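PDB 3NNR: transcriptional regulator, TetR family from Marinobacter aquaeolei, which probably binds DNA as a regulator of transcription, pairing a helix-turn-helix head with an all-helical C-terminal domain. Local coordinates for residues 108-111 against 112-115; 53-56 against 57-61; 127-130 against 131-134. All blocks are in the same frame, centred on the assembly; numbering follows the deposited sequence.

Contact 1: 108-111 against 112-115; sequences SDPR and LRQD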
ATOM      1  N   SER A 108     -18.218   4.311  -2.789  1.00 61.73           N
ATOM      2  CA  SER A 108     -19.454   3.965  -3.509  1.00 62.81           C
ATOM      3  C   SER A 108     -20.489   3.215  -2.659  1.00 62.56           C
ATOM      4  O   SER A 108     -21.696   3.373  -2.891  1.00 62.90           O
ATOM      5  CB  SER A 108     -19.153   3.156  -4.777  1.00 60.87           C
ATOM      6  OG  SER A 108     -18.553   3.995  -5.759  1.00 72.44           O
ATOM      7  N   ASP A 109     -20.021   2.464  -1.653  1.00 60.44           N
ATOM      8  CA  ASP A 109     -20.873   1.574  -0.906  1.00 59.26           C
ATOM      9  C   ASP A 109     -20.610   1.547   0.601  1.00 59.21           C
ATOM     10  O   ASP A 109     -19.615   0.968   1.072  1.00 54.88           O
ATOM     11  CB  ASP A 109     -20.719   0.174  -1.507  1.00 57.49           C
ATOM     12  CG  ASP A 109     -21.813  -0.784  -1.073  1.00 55.65           C
ATOM     13  OD1 ASP A 109     -22.527  -0.511  -0.090  1.00 63.36           O
ATOM     14  OD2 ASP A 109     -21.970  -1.837  -1.736  1.00 61.40           O
ATOM     15  N   PRO A 110     -21.535   2.136   1.373  1.00 60.27           N
ATOM     16  CA  PRO A 110     -21.415   2.093   2.839  1.00 63.36           C
ATOM     17  C   PRO A 110     -21.417   0.706   3.461  1.00 62.96           C
ATOM     18  O   PRO A 110     -20.824   0.529   4.520  1.00 63.49           O
ATOM     19  CB  PRO A 110     -22.626   2.888   3.301  1.00 67.35           C
ATOM     20  CG  PRO A 110     -22.766   3.931   2.241  1.00 67.61           C
ATOM     21  CD  PRO A 110     -22.423   3.229   0.947  1.00 61.57           C
ATOM     22  N   ARG A 111     -22.063  -0.258   2.805  1.00 64.57           N
ATOM     23  CA  ARG A 111     -22.104  -1.643   3.290  1.00 65.00           C
ATOM     24  C   ARG A 111     -20.722  -2.234   3.171  1.00 62.44           C
ATOM     25  O   ARG A 111     -20.243  -2.903   4.089  1.00 64.80           O
ATOM     26  CB  ARG A 111     -23.048  -2.522   2.474  1.00 65.90           C
ATOM     27  CG  ARG A 111     -24.511  -2.085   2.398  1.00 72.28           C
ATOM     28  CD  ARG A 111     -25.247  -2.881   1.292  1.00 80.51           C
ATOM     29  NE  ARG A 111     -24.584  -2.758  -0.021  1.00 76.20           N
ATOM     30  CZ  ARG A 111     -25.013  -3.290  -1.169  1.00 77.40           C
ATOM     31  NH1 ARG A 111     -26.159  -3.961  -1.245  1.00 76.81           N
ATOM     32  NH2 ARG A 111     -24.295  -3.118  -2.280  1.00 72.48           N
ATOM     33  N   LEU A 112     -20.099  -1.987   2.022  1.00 60.66           N
ATOM     34  CA  LEU A 112     -18.751  -2.479   1.733  1.00 56.53           C
ATOM     35  C   LEU A 112     -17.726  -1.846   2.655  1.00 56.90           C
ATOM     36  O   LEU A 112     -16.865  -2.512   3.185  1.00 60.46           O
ATOM     37  CB  LEU A 112     -18.414  -2.187   0.280  1.00 53.23           C
ATOM     38  CG  LEU A 112     -17.172  -2.815  -0.332  1.00 57.04           C
ATOM     39  CD1 LEU A 112     -17.207  -4.275  -0.140  1.00 45.92           C
ATOM     40  CD2 LEU A 112     -17.116  -2.479  -1.829  1.00 54.66           C
ATOM     41  N   ARG A 113     -17.854  -0.549   2.866  1.00 59.44           N
ATOM     42  CA  ARG A 113     -16.986   0.208   3.773  1.00 60.68           C
ATOM     43  C   ARG A 113     -17.081  -0.350   5.190  1.00 60.71           C
ATOM     44  O   ARG A 113     -16.061  -0.610   5.827  1.00 60.20           O
ATOM     45  CB  ARG A 113     -17.420   1.686   3.775  1.00 62.62           C
ATOM     46  CG  ARG A 113     -16.549   2.687   4.541  1.00 67.50           C
ATOM     47  CD  ARG A 113     -17.351   4.009   4.712  1.00 85.15           C
ATOM     48  NE  ARG A 113     -17.906   4.502   3.432  1.00 90.17           N
ATOM     49  CZ  ARG A 113     -19.008   5.264   3.271  1.00 96.68           C
ATOM     50  NH1 ARG A 113     -19.776   5.669   4.309  1.00 93.48           N
ATOM     51  NH2 ARG A 113     -19.372   5.613   2.028  1.00 95.07           N
ATOM     52  N   GLN A 114     -18.308  -0.549   5.666  1.00 63.54           N
ATOM     53  CA  GLN A 114     -18.544  -1.104   7.008  1.00 67.33           C
ATOM     54  C   GLN A 114     -17.904  -2.504   7.106  1.00 64.70           C
ATOM     55  O   GLN A 114     -16.978  -2.699   7.904  1.00 65.34           O
ATOM     56  CB  GLN A 114     -20.051  -1.097   7.336  1.00 71.75           C
ATOM     57  CG  GLN A 114     -20.524  -1.777   8.636  1.00 85.11           C
ATOM     58  CD  GLN A 114     -20.094  -1.061   9.909  1.00 98.00           C
ATOM     59  OE1 GLN A 114     -20.951  -0.632  10.676  1.00105.87           O
ATOM     60  NE2 GLN A 114     -18.775  -0.922  10.140  1.00 97.59           N
ATOM     61  N   ASP A 115     -18.320  -3.426   6.238  1.00 61.06           N
ATOM     62  CA  ASP A 115     -17.788  -4.804   6.244  1.00 61.06           C
ATOM     63  C   ASP A 115     -16.245  -4.856   6.111  1.00 61.41           C
ATOM     64  O   ASP A 115     -15.594  -5.570   6.870  1.00 65.05           O
ATOM     65  CB  ASP A 115     -18.431  -5.661   5.136  1.00 58.66           C
ATOM     66  CG  ASP A 115     -19.938  -5.842   5.300  1.00 64.25           C
ATOM     67  OD1 ASP A 115     -20.587  -5.178   6.152  1.00 59.45           O
ATOM     68  OD2 ASP A 115     -20.468  -6.682   4.551  1.00 71.07           O
TER
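An N-cap opens helix 110-136, the long helix of the TetR-type C-terminal domain, and the contact is its first turn: the backbone O of Asp109 accepts from Arg113 N at 2.9 Å, and Asp109 CB rests 3.8 Å from Leu112 CB, the two side chains crossing at about a right angle. The side chain of Asp109 is the cap itself. With CG turned away from the backbone N (chi1 -165°), the carboxylate swings back over the start of the helix, and OD1 takes the amide hydrogen of Arg111 N at 2.9 Å from above the carboxylate plane. The same residue binds Arg111 a second time, through the guanidinium, which grips the carboxylate side-on: NE gives to OD1, and Arg111 NH2 reaches Asp109 OD2 at 2.7 Å in a salt bridge; OD2 lies in the guanidinium plane, while NH2 meets it on the syn side, tilted from the carboxylate plane. Two donors of one arginine thus converge on OD1, and the bend of the Arg111 chain at chi3 folds its end back onto the cap. Asp51 of helix 49-67 also pairs with Arg111 NH2. Replacing Asp109 by an alanine is likely to leave Arg111 N without its cap acceptor and the guanidinium without its side-on mate, still paired with Asp51 but freer to turn. Pro110, the first helical residue, lies beneath the other arginine: its CA sits 4.0 Å from the guanidinium plane of Arg113, over the centre of one face, while Pro110 CG comes within 3.8 Å of Arg113 NH2.

Contact 2: 53-56 against 57-61; sequences IYEI and FQEYE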
ATOM      1  N   ILE A  53     -20.126  -6.107  -7.061  1.00 55.06           N
ATOM      2  CA  ILE A  53     -18.882  -5.939  -6.308  1.00 51.14           C
ATOM      3  C   ILE A  53     -19.021  -6.398  -4.848  1.00 50.83           C
ATOM      4  O   ILE A  53     -18.131  -7.098  -4.335  1.00 50.27           O
ATOM      5  CB  ILE A  53     -18.393  -4.487  -6.376  1.00 53.00           C
ATOM      6  CG1 ILE A  53     -17.979  -4.124  -7.810  1.00 51.17           C
ATOM      7  CG2 ILE A  53     -17.178  -4.260  -5.436  1.00 51.87           C
ATOM      8  CD1 ILE A  53     -17.752  -2.623  -7.998  1.00 47.77           C
ATOM      9  N   TYR A  54     -20.134  -6.042  -4.200  1.00 48.94           N
ATOM     10  CA  TYR A  54     -20.341  -6.405  -2.795  1.00 49.35           C
ATOM     11  C   TYR A  54     -20.337  -7.923  -2.622  1.00 52.24           C
ATOM     12  O   TYR A  54     -19.666  -8.458  -1.732  1.00 52.02           O
ATOM     13  CB  TYR A  54     -21.641  -5.835  -2.261  1.00 49.31           C
ATOM     14  CG  TYR A  54     -21.912  -6.099  -0.793  1.00 42.43           C
ATOM     15  CD1 TYR A  54     -21.019  -5.662   0.178  1.00 53.93           C
ATOM     16  CD2 TYR A  54     -23.113  -6.667  -0.357  1.00 59.80           C
ATOM     17  CE1 TYR A  54     -21.257  -5.851   1.545  1.00 59.28           C
ATOM     18  CE2 TYR A  54     -23.383  -6.851   1.046  1.00 56.29           C
ATOM     19  CZ  TYR A  54     -22.444  -6.436   1.975  1.00 59.34           C
ATOM     20  OH  TYR A  54     -22.642  -6.606   3.313  1.00 63.52           O
ATOM     21  N   GLU A  55     -21.071  -8.610  -3.485  1.00 55.11           N
ATOM     22  CA  GLU A  55     -21.135 -10.071  -3.411  1.00 56.78           C
ATOM     23  C   GLU A  55     -19.797 -10.738  -3.730  1.00 53.88           C
ATOM     24  O   GLU A  55     -19.445 -11.716  -3.091  1.00 59.49           O
ATOM     25  CB  GLU A  55     -22.267 -10.628  -4.262  1.00 59.09           C
ATOM     26  CG  GLU A  55     -22.433 -12.177  -4.017  1.00 71.66           C
ATOM     27  CD  GLU A  55     -23.822 -12.700  -4.203  1.00 70.80           C
ATOM     28  OE1 GLU A  55     -24.758 -11.856  -4.215  1.00 62.99           O
ATOM     29  OE2 GLU A  55     -23.978 -13.958  -4.304  1.00 73.93           O
ATOM     30  N   ILE A  56     -19.043 -10.202  -4.684  1.00 50.52           N
ATOM     31  CA  ILE A  56     -17.695 -10.692  -4.943  1.00 49.83           C
ATOM     32  C   ILE A  56     -16.844 -10.532  -3.666  1.00 52.01           C
ATOM     33  O   ILE A  56     -16.159 -11.474  -3.257  1.00 53.07           O
ATOM     34  CB  ILE A  56     -17.019  -9.954  -6.096  1.00 49.43           C
ATOM     35  CG1 ILE A  56     -17.682 -10.303  -7.444  1.00 49.58           C
ATOM     36  CG2 ILE A  56     -15.547 -10.297  -6.134  1.00 38.30           C
ATOM     37  CD1 ILE A  56     -17.181  -9.423  -8.664  1.00 39.93           C
ATOM     38  N   PHE A  57     -16.891  -9.349  -3.054  1.00 49.87           N
ATOM     39  CA  PHE A  57     -16.181  -9.125  -1.793  1.00 50.44           C
ATOM     40  C   PHE A  57     -16.588 -10.129  -0.704  1.00 53.69           C
ATOM     41  O   PHE A  57     -15.732 -10.664   0.010  1.00 55.86           O
ATOM     42  CB  PHE A  57     -16.384  -7.713  -1.248  1.00 49.71           C
ATOM     43  CG  PHE A  57     -15.940  -7.575   0.168  1.00 46.35           C
ATOM     44  CD1 PHE A  57     -14.585  -7.488   0.465  1.00 53.94           C
ATOM     45  CD2 PHE A  57     -16.844  -7.595   1.198  1.00 49.83           C
ATOM     46  CE1 PHE A  57     -14.154  -7.409   1.767  1.00 45.47           C
ATOM     47  CE2 PHE A  57     -16.417  -7.526   2.510  1.00 57.25           C
ATOM     48  CZ  PHE A  57     -15.064  -7.426   2.786  1.00 48.25           C
ATOM     49  N   GLN A  58     -17.888 -10.366  -0.570  1.00 55.34           N
ATOM     50  CA  GLN A  58     -18.376 -11.339   0.400  1.00 56.57           C
ATOM     51  C   GLN A  58     -17.800 -12.740   0.194  1.00 56.50           C
ATOM     52  O   GLN A  58     -17.701 -13.477   1.184  1.00 59.75           O
ATOM     53  CB  GLN A  58     -19.900 -11.404   0.424  1.00 56.96           C
ATOM     54  CG  GLN A  58     -20.541 -10.207   1.070  1.00 61.57           C
ATOM     55  CD  GLN A  58     -22.068 -10.249   1.047  1.00 65.14           C
ATOM     56  OE1 GLN A  58     -22.702 -10.640   0.053  1.00 66.75           O
ATOM     57  NE2 GLN A  58     -22.658  -9.821   2.139  1.00 60.12           N
ATOM     58  N   GLU A  59     -17.477 -13.110  -1.057  1.00 55.34           N
ATOM     59  CA  GLU A  59     -16.841 -14.410  -1.346  1.00 59.46           C
ATOM     60  C   GLU A  59     -15.366 -14.364  -0.913  1.00 57.52           C
ATOM     61  O   GLU A  59     -14.880 -15.347  -0.392  1.00 62.36           O
ATOM     62  CB  GLU A  59     -16.919 -14.856  -2.823  1.00 61.24           C
ATOM     63  CG  GLU A  59     -18.328 -14.989  -3.493  1.00 71.23           C
ATOM     64  CD  GLU A  59     -19.292 -15.992  -2.832  1.00 93.26           C
ATOM     65  OE1 GLU A  59     -18.823 -17.010  -2.253  1.00101.28           O
ATOM     66  OE2 GLU A  59     -20.537 -15.762  -2.918  1.00 96.47           O
ATOM     67  N   TYR A  60     -14.680 -13.245  -1.154  1.00 55.12           N
ATOM     68  CA  TYR A  60     -13.266 -13.032  -0.756  1.00 54.34           C
ATOM     69  C   TYR A  60     -13.157 -13.060   0.767  1.00 54.83           C
ATOM     70  O   TYR A  60     -12.324 -13.775   1.309  1.00 55.21           O
ATOM     71  CB  TYR A  60     -12.733 -11.702  -1.320  1.00 50.93           C
ATOM     72  CG  TYR A  60     -11.307 -11.295  -0.918  1.00 48.20           C
ATOM     73  CD1 TYR A  60     -10.176 -12.079  -1.231  1.00 56.78           C
ATOM     74  CD2 TYR A  60     -11.084 -10.116  -0.252  1.00 47.98           C
ATOM     75  CE1 TYR A  60      -8.851 -11.672  -0.837  1.00 47.31           C
ATOM     76  CE2 TYR A  60      -9.824  -9.724   0.124  1.00 51.25           C
ATOM     77  CZ  TYR A  60      -8.706 -10.484  -0.166  1.00 50.97           C
ATOM     78  OH  TYR A  60      -7.491  -9.953   0.258  1.00 70.62           O
ATOM     79  N   GLU A  61     -14.039 -12.315   1.427  1.00 55.57           N
ATOM     80  CA  GLU A  61     -14.149 -12.262   2.889  1.00 57.02           C
ATOM     81  C   GLU A  61     -14.304 -13.679   3.473  1.00 61.37           C
ATOM     82  O   GLU A  61     -13.567 -14.054   4.385  1.00 62.82           O
ATOM     83  CB  GLU A  61     -15.347 -11.379   3.273  1.00 57.74           C
ATOM     84  CG  GLU A  61     -15.522 -11.081   4.755  1.00 62.69           C
ATOM     85  CD  GLU A  61     -16.813 -10.348   5.088  1.00 66.23           C
ATOM     86  OE1 GLU A  61     -17.879 -10.609   4.464  1.00 68.74           O
ATOM     87  OE2 GLU A  61     -16.758  -9.539   6.034  1.00 71.21           O
TER
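Tyr54 carries its ring with CG opposite the backbone N (chi1 -177°), and Gln58 sends its CG beside its own backbone N (chi1 -73°) and then runs extended, so that one turn on along the alpha-helix 49-67 the amide arrives over the phenol. Gln58 CD lies 3.6 Å above one face of the ring, displaced toward its rim, and the amide plane is inclined by 34° to the ring, an oblique amide-on-aromatic packing. The nearest approach is that of Gln58 NE2 to Tyr54 CE2, 3.2 Å. The phenol oxygen is hydrogen-bonded to Asp115 on helix 110-136, while Arg111 of that helix makes a cation-pi contact with the ring; Tyr54 therefore ties the helix that follows the predicted helix-turn-helix motif to the C-terminal domain. Farther round the helix, Glu55 and Glu59 lie side by side and point the same way, with Glu55 OE2 and Glu59 OE2 4.1 Å apart. These like charges probably disfavour each other, and the salt bridge from Glu55 to Arg7 of helix 6-21 is likely to relieve part of that cost. The buried Phe57 packs on Leu112 and Tyr116 of helix 110-136, and Ile56 on Leu11 and Phe18 of helix 6-21. Beneath the side chains the i to i+4 backbone bonds continue, Phe57 N meeting Ile53 O at 2.9 Å. One face of the Phe57 ring is covered one turn later by Glu61 CB, 3.9 Å above the plane and off toward the rim.

Contact 3: 127-130 against 131-134; sequences INRI and FAKL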
ATOM      1  N   ILE A 127      -3.433 -11.869  12.663  1.00 63.74           N
ATOM      2  CA  ILE A 127      -1.974 -11.632  12.621  1.00 64.42           C
ATOM      3  C   ILE A 127      -1.436 -11.581  14.058  1.00 67.13           C
ATOM      4  O   ILE A 127      -0.419 -12.208  14.349  1.00 68.74           O
ATOM      5  CB  ILE A 127      -1.594 -10.382  11.835  1.00 64.21           C
ATOM      6  CG1 ILE A 127      -1.990 -10.524  10.356  1.00 67.56           C
ATOM      7  CG2 ILE A 127      -0.091 -10.142  11.906  1.00 68.48           C
ATOM      8  CD1 ILE A 127      -1.983  -9.215   9.595  1.00 62.09           C
ATOM      9  N   ASN A 128      -2.127 -10.865  14.951  1.00 69.94           N
ATOM     10  CA  ASN A 128      -1.757 -10.840  16.384  1.00 74.82           C
ATOM     11  C   ASN A 128      -1.694 -12.241  16.923  1.00 75.86           C
ATOM     12  O   ASN A 128      -0.691 -12.639  17.541  1.00 77.52           O
ATOM     13  CB  ASN A 128      -2.747 -10.033  17.260  1.00 76.81           C
ATOM     14  CG  ASN A 128      -2.342  -8.584  17.418  1.00 81.53           C
ATOM     15  OD1 ASN A 128      -1.296  -8.287  17.996  1.00 85.75           O
ATOM     16  ND2 ASN A 128      -3.180  -7.671  16.937  1.00 85.45           N
ATOM     17  N   ARG A 129      -2.763 -12.984  16.637  1.00 74.67           N
ATOM     18  CA  ARG A 129      -2.904 -14.324  17.134  1.00 77.06           C
ATOM     19  C   ARG A 129      -1.821 -15.281  16.609  1.00 76.57           C
ATOM     20  O   ARG A 129      -1.321 -16.099  17.379  1.00 76.71           O
ATOM     21  CB  ARG A 129      -4.334 -14.852  16.908  1.00 77.50           C
ATOM     22  CG  ARG A 129      -4.679 -16.123  17.671  1.00 80.64           C
ATOM     23  CD  ARG A 129      -4.352 -16.027  19.189  1.00 82.78           C
ATOM     24  NE  ARG A 129      -4.575 -17.293  19.887  1.00 94.74           N
ATOM     25  CZ  ARG A 129      -4.005 -17.662  21.042  1.00 99.65           C
ATOM     26  NH1 ARG A 129      -3.110 -16.886  21.681  1.00102.32           N
ATOM     27  NH2 ARG A 129      -4.311 -18.852  21.557  1.00 99.88           N
ATOM     28  N   ILE A 130      -1.428 -15.132  15.337  1.00 74.33           N
ATOM     29  CA  ILE A 130      -0.347 -15.949  14.748  1.00 73.27           C
ATOM     30  C   ILE A 130       0.968 -15.677  15.476  1.00 75.04           C
ATOM     31  O   ILE A 130       1.653 -16.605  15.868  1.00 78.80           O
ATOM     32  CB  ILE A 130      -0.187 -15.710  13.235  1.00 70.42           C
ATOM     33  CG1 ILE A 130      -1.359 -16.361  12.473  1.00 70.58           C
ATOM     34  CG2 ILE A 130       1.105 -16.329  12.727  1.00 63.51           C
ATOM     35  CD1 ILE A 130      -1.644 -15.702  11.116  1.00 65.74           C
ATOM     36  N   PHE A 131       1.306 -14.412  15.667  1.00 74.57           N
ATOM     37  CA  PHE A 131       2.500 -14.064  16.421  1.00 75.41           C
ATOM     38  C   PHE A 131       2.417 -14.580  17.858  1.00 76.03           C
ATOM     39  O   PHE A 131       3.408 -15.094  18.372  1.00 76.32           O
ATOM     40  CB  PHE A 131       2.715 -12.560  16.493  1.00 76.35           C
ATOM     41  CG  PHE A 131       3.094 -11.885  15.188  1.00 80.87           C
ATOM     42  CD1 PHE A 131       3.884 -12.510  14.215  1.00 87.19           C
ATOM     43  CD2 PHE A 131       2.790 -10.525  15.025  1.00 89.25           C
ATOM     44  CE1 PHE A 131       4.259 -11.826  13.060  1.00 91.21           C
ATOM     45  CE2 PHE A 131       3.172  -9.827  13.880  1.00 90.81           C
ATOM     46  CZ  PHE A 131       3.908 -10.476  12.894  1.00 89.53           C
ATOM     47  N   ALA A 132       1.248 -14.436  18.490  1.00 74.75           N
ATOM     48  CA  ALA A 132       1.043 -14.921  19.854  1.00 77.41           C
ATOM     49  C   ALA A 132       1.369 -16.411  19.915  1.00 80.43           C
ATOM     50  O   ALA A 132       2.106 -16.831  20.833  1.00 84.70           O
ATOM     51  CB  ALA A 132      -0.386 -14.628  20.371  1.00 78.12           C
ATOM     52  N   LYS A 133       0.882 -17.182  18.922  1.00 77.49           N
ATOM     53  CA  LYS A 133       1.171 -18.623  18.839  1.00 79.47           C
ATOM     54  C   LYS A 133       2.631 -18.931  18.477  1.00 79.74           C
ATOM     55  O   LYS A 133       3.180 -19.918  18.973  1.00 86.10           O
ATOM     56  CB  LYS A 133       0.222 -19.390  17.890  1.00 79.36           C
ATOM     57  CG  LYS A 133      -1.273 -19.304  18.247  1.00 77.27           C
ATOM     58  CD  LYS A 133      -2.059 -20.576  17.992  1.00 86.35           C
ATOM     59  CE  LYS A 133      -1.738 -21.612  19.074  1.00 99.99           C
ATOM     60  NZ  LYS A 133      -2.713 -22.701  19.095  1.00108.09           N
ATOM     61  N   LEU A 134       3.250 -18.124  17.614  1.00 77.18           N
ATOM     62  CA  LEU A 134       4.676 -18.299  17.253  1.00 77.11           C
ATOM     63  C   LEU A 134       5.581 -18.112  18.497  1.00 82.33           C
ATOM     64  O   LEU A 134       6.636 -18.770  18.624  1.00 83.82           O
ATOM     65  CB  LEU A 134       5.090 -17.344  16.120  1.00 72.78           C
ATOM     66  CG  LEU A 134       4.446 -17.575  14.737  1.00 68.50           C
ATOM     67  CD1 LEU A 134       4.577 -16.306  13.842  1.00 51.98           C
ATOM     68  CD2 LEU A 134       4.998 -18.826  14.065  1.00 63.64           C
TER
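The guanidinium of Arg129 has Lys133 CG over the centre of one face, 4.2 Å above the plane, and the ring of Phe131 has Leu134 CD1 at its edge, in plane; both belong to the last turns of helix 110-136, the long alpha-helix of the C-terminal domain. Arg129 reaches the lysine because its chain, bent at chi2 (51°), curls along the helix; Arg129 NH1 also comes within 3.8 Å of Ala132 CB. The aliphatic part of Lys133 thus meets the arginine, while the charged ends find separate acceptors: Arg129 forms a salt bridge with Glu72, and Lys133 NZ bonds to the backbone O of Arg74, which is consistent with two like charges being accommodated close together. On the apolar flank, Ile127 and Phe131 run side by side one turn apart, and the ring rim meets the branch methyl, Phe131 CE2 to Ile127 CG2 at 3.8 Å. Ser152 of helix 145-160 touches both residues, and Val155 packs on the ring as well. Ile130 and Leu134 repeat the i to i+4 pairing, where Ile76 from a loop covers both. A backbone bond joins them, Leu134 N to Ile130 O at 2.8 Å, and their side chains close against each other through Ile130 CG2 and Leu134 CD1 at 3.6 Å.

Contacts 1 and 3 sit on the same helix, 110-136, near its two ends, with centres about 28 Å apart, whereas contact 2 lies on helix 49-67. Contacts 1 and 2 touch directly: Leu112 CD1 packs on Phe57 CG at 3.5 Å, and Asp115 CB on Phe57 CE2. Each contact is partly buried, but contact 1 has the most exposed residues and relies on carboxylate-guanidinium pairing at a helix start. Contact 2 mixes a polar amide on an aromatic face with buried residues directed at two other helices. Contact 3, which touches neither of the others, divides into a charged flank and a hydrocarbon one.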